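D-isomer specific 2-hydroxyacid dehydrogenase family protein (Desulfovibrio vulgaris, PDB 5TX7) probably interconverts D-2-hydroxyacids and the matching 2-oxoacids, with NAD or NADP as the redox cofactor. Local coordinates at residues 29-34 with 40-45; 142-147 with 230-235. One frame throughout, in Å; residues are numbered along the deposited sequence.

Overall arrangement
The two contacts lie on opposite sides of the chain's centre and belong with two different parallel sheets. Interaction 1 comes first along the chain. It joins the residues just beyond strand 27-30, an edge strand of the five-stranded sheet, to helix 39-43. Interaction 2 is formed entirely by later residues. It ties the loop 142-147, ahead of strand 150-154, to strand 231-235 of the seven-stranded sheet. Their centres are about 45 Å apart and their nearest atoms about 23 Å, and they do not touch. Interaction 1 is local to the N-terminal lobe, consistent with the flavodoxin-like catalytic domain of this family, and interaction 2 to the NAD-binding Rossmann domain. Neither bridges the two, and both have neighbours in the second subunit.

Interaction 1 of 2, residues 29-34 with 40-45; sequences VVHPRT and IERAAG
The backbones of Thr34 and Arg42 stay well separated, with their CA atoms 8.2 Å apart, and the long side chain of Arg42 spans the gap. Residues 29-30 end a strand, and Arg42 lies in the last turn of the helix. With CG beside its backbone N (chi1 -66°) and the chain extended to NE, Arg42 lays its aliphatic part across the imidazole of His31. Arg42 CD sits 3.6 Å from the His31 ring centroid, almost straight above it. Further out, the guanidinium stacks offset on the same ring, with planes 12° apart and centres 4.7 Å apart. This is the first turn of the beta-alpha-beta crossover from strand 27-30 through helix 39-43 to strand 48-51, passing over strand 3-6. At the end of the Arg42 side chain, NH1 donates to Thr34 OG1 at 3.0 Å, with the acceptor tilted a little from the guanidinium plane. The same nitrogen makes a weak, bent bond to Arg33 O at 2.7 Å. Thr34 OG1 also bonds to Leu7 O, which links Arg42 to the loop after strand 3-6. The Arg33 side chain starts away from the helix, and its NE forms a salt bridge with Asp135 of the second subunit.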
loop_
_atom_site.group_PDB
_atom_site.type_symbol
_atom_site.label_atom_id
_atom_site.label_comp_id
_atom_site.label_asym_id
_atom_site.label_seq_id
_atom_site.Cartn_x
_atom_site.Cartn_y
_atom_site.Cartn_z
ATOM N N VAL A 29 26.743 26.099 3.603
ATOM C CA VAL A 29 27.075 25.713 2.237
ATOM C C VAL A 29 26.609 24.270 2.063
ATOM O O VAL A 29 26.903 23.427 2.915
ATOM C CB VAL A 29 28.575 25.833 1.953
ATOM C CG1 VAL A 29 28.871 25.455 0.524
ATOM C CG2 VAL A 29 29.035 27.258 2.156
ATOM N N VAL A 30 25.864 23.993 0.991
ATOM C CA VAL A 30 25.333 22.657 0.743
ATOM C C VAL A 30 25.910 22.096 -0.542
ATOM O O VAL A 30 25.601 22.582 -1.613
ATOM C CB VAL A 30 23.797 22.667 0.624
ATOM C CG1 VAL A 30 23.276 21.242 0.415
ATOM C CG2 VAL A 30 23.156 23.310 1.854
ATOM N N HIS A 31 26.753 21.073 -0.420
ATOM C CA HIS A 31 27.203 20.296 -1.566
ATOM C C HIS A 31 26.260 19.114 -1.741
ATOM O O HIS A 31 25.843 18.503 -0.751
ATOM C CB HIS A 31 28.618 19.778 -1.374
ATOM C CG HIS A 31 29.637 20.859 -1.250
ATOM N ND1 HIS A 31 30.120 21.288 -0.035
ATOM C CD2 HIS A 31 30.287 21.582 -2.188
ATOM C CE1 HIS A 31 31.010 22.241 -0.223
ATOM N NE2 HIS A 31 31.126 22.442 -1.521
ATOM N N PRO A 32 25.903 18.795 -2.988
ATOM C CA PRO A 32 24.943 17.726 -3.198
ATOM C C PRO A 32 25.502 16.361 -2.835
ATOM O O PRO A 32 24.778 15.511 -2.322
ATOM C CB PRO A 32 24.597 17.834 -4.691
ATOM C CG PRO A 32 25.680 18.592 -5.311
ATOM C CD PRO A 32 26.294 19.459 -4.244
ATOM N N ARG A 33 26.777 16.169 -3.135
ATOM C CA ARG A 33 27.555 15.016 -2.682
ATOM C C ARG A 33 29.027 15.400 -2.707
ATOM O O ARG A 33 29.401 16.413 -3.332
ATOM C CB ARG A 33 27.313 13.809 -3.581
ATOM C CG ARG A 33 27.656 14.030 -5.029
ATOM C CD ARG A 33 26.955 13.024 -5.949
ATOM N NE ARG A 33 25.491 13.120 -5.929
ATOM C CZ ARG A 33 24.751 14.027 -6.576
ATOM N NH1 ARG A 33 25.307 14.995 -7.302
ATOM N NH2 ARG A 33 23.416 13.992 -6.469
ATOM N N THR A 34 29.855 14.597 -2.043
ATOM C CA THR A 34 31.285 14.847 -1.982
ATOM C C THR A 34 32.099 13.572 -2.184
ATOM O O THR A 34 32.030 12.678 -1.356
ATOM C CB THR A 34 31.657 15.518 -0.655
ATOM O OG1 THR A 34 31.057 16.815 -0.599
ATOM C CG2 THR A 34 33.173 15.692 -0.536
ATOM N N ILE A 40 38.291 17.196 2.585
ATOM C CA ILE A 40 39.055 18.182 3.360
ATOM C C ILE A 40 38.875 19.592 2.787
ATOM O O ILE A 40 38.625 20.523 3.549
ATOM C CB ILE A 40 40.578 17.878 3.426
ATOM C CG1 ILE A 40 40.904 16.432 3.820
ATOM C CG2 ILE A 40 41.263 18.845 4.378
ATOM C CD1 ILE A 40 40.277 15.966 5.097
ATOM N N GLU A 41 39.020 19.743 1.461
ATOM C CA GLU A 41 38.773 21.024 0.753
ATOM C C GLU A 41 37.465 21.690 1.159
ATOM O O GLU A 41 37.425 22.870 1.514
ATOM C CB GLU A 41 38.680 20.805 -0.758
ATOM C CG GLU A 41 40.008 20.656 -1.467
ATOM C CD GLU A 41 39.853 20.448 -2.969
ATOM O OE1 GLU A 41 38.744 20.723 -3.511
ATOM O OE2 GLU A 41 40.857 20.002 -3.596
ATOM N N ARG A 42 36.394 20.907 1.078
ATOM C CA ARG A 42 35.053 21.426 1.269
ATOM C C ARG A 42 34.714 21.671 2.730
ATOM O O ARG A 42 33.989 22.631 3.059
ATOM C CB ARG A 42 34.044 20.478 0.620
ATOM C CG ARG A 42 34.197 20.442 -0.895
ATOM C CD ARG A 42 33.238 19.465 -1.534
ATOM N NE ARG A 42 33.425 19.399 -2.984
ATOM C CZ ARG A 42 32.664 18.686 -3.810
ATOM N NH1 ARG A 42 31.661 17.965 -3.329
ATOM N NH2 ARG A 42 32.899 18.693 -5.115
ATOM N N ALA A 43 35.235 20.813 3.601
ATOM C CA ALA A 43 34.986 20.922 5.035
ATOM C C ALA A 43 35.885 21.961 5.727
ATOM O O ALA A 43 35.592 22.372 6.861
ATOM C CB ALA A 43 35.134 19.559 5.699
ATOM N N ALA A 44 36.962 22.379 5.054
ATOM C CA ALA A 44 37.906 23.333 5.632
ATOM C C ALA A 44 37.204 24.637 6.035
ATOM O O ALA A 44 36.352 25.152 5.294
ATOM C CB ALA A 44 39.062 23.613 4.673
ATOM N N GLY A 45 37.543 25.117 7.230
ATOM C CA GLY A 45 36.938 26.316 7.801
ATOM C C GLY A 45 35.612 26.142 8.524
ATOM O O GLY A 45 35.160 27.092 9.176
#

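Interaction 2 of 2, residues 142-147 with 230-235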
loop_
_atom_site.group_PDB
_atom_site.type_symbol
_atom_site.label_atom_id
_atom_site.label_comp_id
_atom_site.label_asym_id
_atom_site.label_seq_id
_atom_site.Cartn_x
_atom_site.Cartn_y
_atom_site.Cartn_z
ATOM N N THR A 142 -3.143 -13.466 -8.944
ATOM C CA THR A 142 -4.152 -13.633 -7.909
ATOM C C THR A 142 -4.099 -12.481 -6.895
ATOM O O THR A 142 -3.007 -12.113 -6.401
ATOM C CB THR A 142 -3.964 -14.950 -7.126
ATOM O OG1 THR A 142 -4.128 -16.073 -8.002
ATOM C CG2 THR A 142 -4.996 -15.040 -5.980
ATOM N N GLN A 143 -5.274 -11.906 -6.620
ATOM C CA GLN A 143 -5.407 -10.835 -5.640
ATOM C C GLN A 143 -5.474 -11.436 -4.257
ATOM O O GLN A 143 -6.325 -12.291 -4.013
ATOM C CB GLN A 143 -6.663 -10.009 -5.941
ATOM C CG GLN A 143 -6.635 -9.284 -7.282
ATOM C CD GLN A 143 -5.475 -8.310 -7.372
ATOM O OE1 GLN A 143 -5.532 -7.184 -6.853
ATOM N NE2 GLN A 143 -4.400 -8.750 -8.010
ATOM N N GLU A 144 -4.575 -11.024 -3.373
ATOM C CA GLU A 144 -4.426 -11.706 -2.088
ATOM C C GLU A 144 -4.700 -10.709 -0.967
ATOM O O GLU A 144 -4.216 -9.581 -0.968
ATOM C CB GLU A 144 -3.042 -12.354 -1.964
ATOM C CG GLU A 144 -3.041 -13.696 -1.235
ATOM C CD GLU A 144 -1.682 -14.400 -1.235
ATOM O OE1 GLU A 144 -0.976 -14.366 -2.261
ATOM O OE2 GLU A 144 -1.317 -15.014 -0.207
ATOM N N GLU A 145 -5.505 -11.169 -0.018
ATOM C CA GLU A 145 -5.960 -10.380 1.109
ATOM C C GLU A 145 -5.027 -10.694 2.262
ATOM O O GLU A 145 -4.613 -11.849 2.415
ATOM C CB GLU A 145 -7.375 -10.812 1.454
ATOM C CG GLU A 145 -8.308 -9.708 1.881
ATOM C CD GLU A 145 -9.707 -10.249 2.178
ATOM O OE1 GLU A 145 -9.941 -10.589 3.356
ATOM O OE2 GLU A 145 -10.554 -10.379 1.246
ATOM N N LEU A 146 -4.691 -9.689 3.070
ATOM C CA LEU A 146 -3.881 -9.935 4.274
ATOM C C LEU A 146 -4.701 -10.468 5.449
ATOM O O LEU A 146 -4.124 -11.027 6.379
ATOM C CB LEU A 146 -3.120 -8.681 4.671
ATOM C CG LEU A 146 -2.158 -8.151 3.596
ATOM C CD1 LEU A 146 -1.549 -6.830 4.013
ATOM C CD2 LEU A 146 -1.039 -9.130 3.266
ATOM N N THR A 147 -6.026 -10.372 5.385
ATOM C CA THR A 147 -6.897 -10.787 6.485
ATOM C C THR A 147 -6.663 -12.214 6.893
ATOM O O THR A 147 -6.603 -13.086 6.044
ATOM C CB THR A 147 -8.383 -10.642 6.130
ATOM O OG1 THR A 147 -8.575 -9.388 5.482
ATOM C CG2 THR A 147 -9.255 -10.665 7.378
ATOM N N GLY A 230 4.201 -20.363 0.194
ATOM C CA GLY A 230 3.368 -19.213 -0.097
ATOM C C GLY A 230 3.584 -18.008 0.807
ATOM O O GLY A 230 2.797 -17.044 0.748
ATOM N N SER A 231 4.643 -18.010 1.612
ATOM C CA SER A 231 4.893 -16.900 2.555
ATOM C C SER A 231 5.651 -15.738 1.920
ATOM O O SER A 231 6.183 -15.844 0.796
ATOM C CB SER A 231 5.644 -17.408 3.788
ATOM O OG SER A 231 4.824 -18.330 4.519
ATOM N N TYR A 232 5.652 -14.608 2.628
ATOM C CA TYR A 232 6.278 -13.372 2.148
ATOM C C TYR A 232 7.375 -12.914 3.104
ATOM O O TYR A 232 7.207 -13.013 4.321
ATOM C CB TYR A 232 5.240 -12.263 1.984
ATOM C CG TYR A 232 4.222 -12.522 0.901
ATOM C CD1 TYR A 232 4.500 -12.220 -0.436
ATOM C CD2 TYR A 232 2.986 -13.106 1.195
ATOM C CE1 TYR A 232 3.562 -12.443 -1.442
ATOM C CE2 TYR A 232 2.051 -13.354 0.198
ATOM C CZ TYR A 232 2.342 -13.037 -1.124
ATOM O OH TYR A 232 1.397 -13.284 -2.117
ATOM N N LEU A 233 8.488 -12.410 2.545
ATOM C CA LEU A 233 9.582 -11.789 3.319
ATOM C C LEU A 233 9.765 -10.319 2.933
ATOM O O LEU A 233 9.790 -9.978 1.750
ATOM C CB LEU A 233 10.886 -12.537 3.048
ATOM C CG LEU A 233 12.135 -12.010 3.761
ATOM C CD1 LEU A 233 12.009 -12.118 5.274
ATOM C CD2 LEU A 233 13.358 -12.732 3.251
ATOM N N ILE A 234 9.892 -9.446 3.928
ATOM C CA ILE A 234 10.108 -8.013 3.699
ATOM C C ILE A 234 11.328 -7.608 4.495
ATOM O O ILE A 234 11.437 -7.951 5.682
ATOM C CB ILE A 234 8.921 -7.141 4.189
ATOM C CG1 ILE A 234 7.574 -7.626 3.617
ATOM C CG2 ILE A 234 9.140 -5.680 3.806
ATOM C CD1 ILE A 234 7.411 -7.464 2.108
ATOM N N ASN A 235 12.228 -6.860 3.866
ATOM C CA ASN A 235 13.433 -6.380 4.534
ATOM C C ASN A 235 13.716 -4.922 4.176
ATOM O O ASN A 235 14.215 -4.621 3.082
ATOM C CB ASN A 235 14.616 -7.230 4.141
ATOM C CG ASN A 235 15.888 -6.854 4.885
ATOM O OD1 ASN A 235 15.846 -6.355 5.994
ATOM N ND2 ASN A 235 17.031 -7.132 4.278
HETATM O O HOH W 1 0.668 -17.053 -0.861
#
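Gly230 meets Glu144 through a water: water 1 donates to Gly230 O at 2.7 Å and to Glu144 OE2 at 2.9 Å. Gly230 comes just before the strand. Ser231 begins the strand, and its CB points away from the loop; its OG bonds to Arg228 O. Tyr232 makes the direct contact. Its OH donates to Glu144 OE1 at 2.6 Å. The acceptor lies at the edge of the phenol ring, in its plane, while the hydroxyl reaches OE1 from above the carboxylate plane. Ring and carboxylate are turned 51° from each other. The two side chains come from opposite directions, and the extended outer part of Glu144 (chi2 174°) brings its carboxylate to the phenol. Both carboxylate oxygens are thus engaged, and OE2 has a further partner in the salt bridge to Lys149, which would probably stabilise the negative charge. Leu233, Ile234 and Asn235 carry the strand onward into the sheet, where Leu233 packs on Val205 and Asn235 on Leu207 and Leu261. Strand 231-235 lies between strands 204-207 and 256-261 in the Rossmann-type sheet, and Tyr232 also rests on Leu114 of helix 100-116.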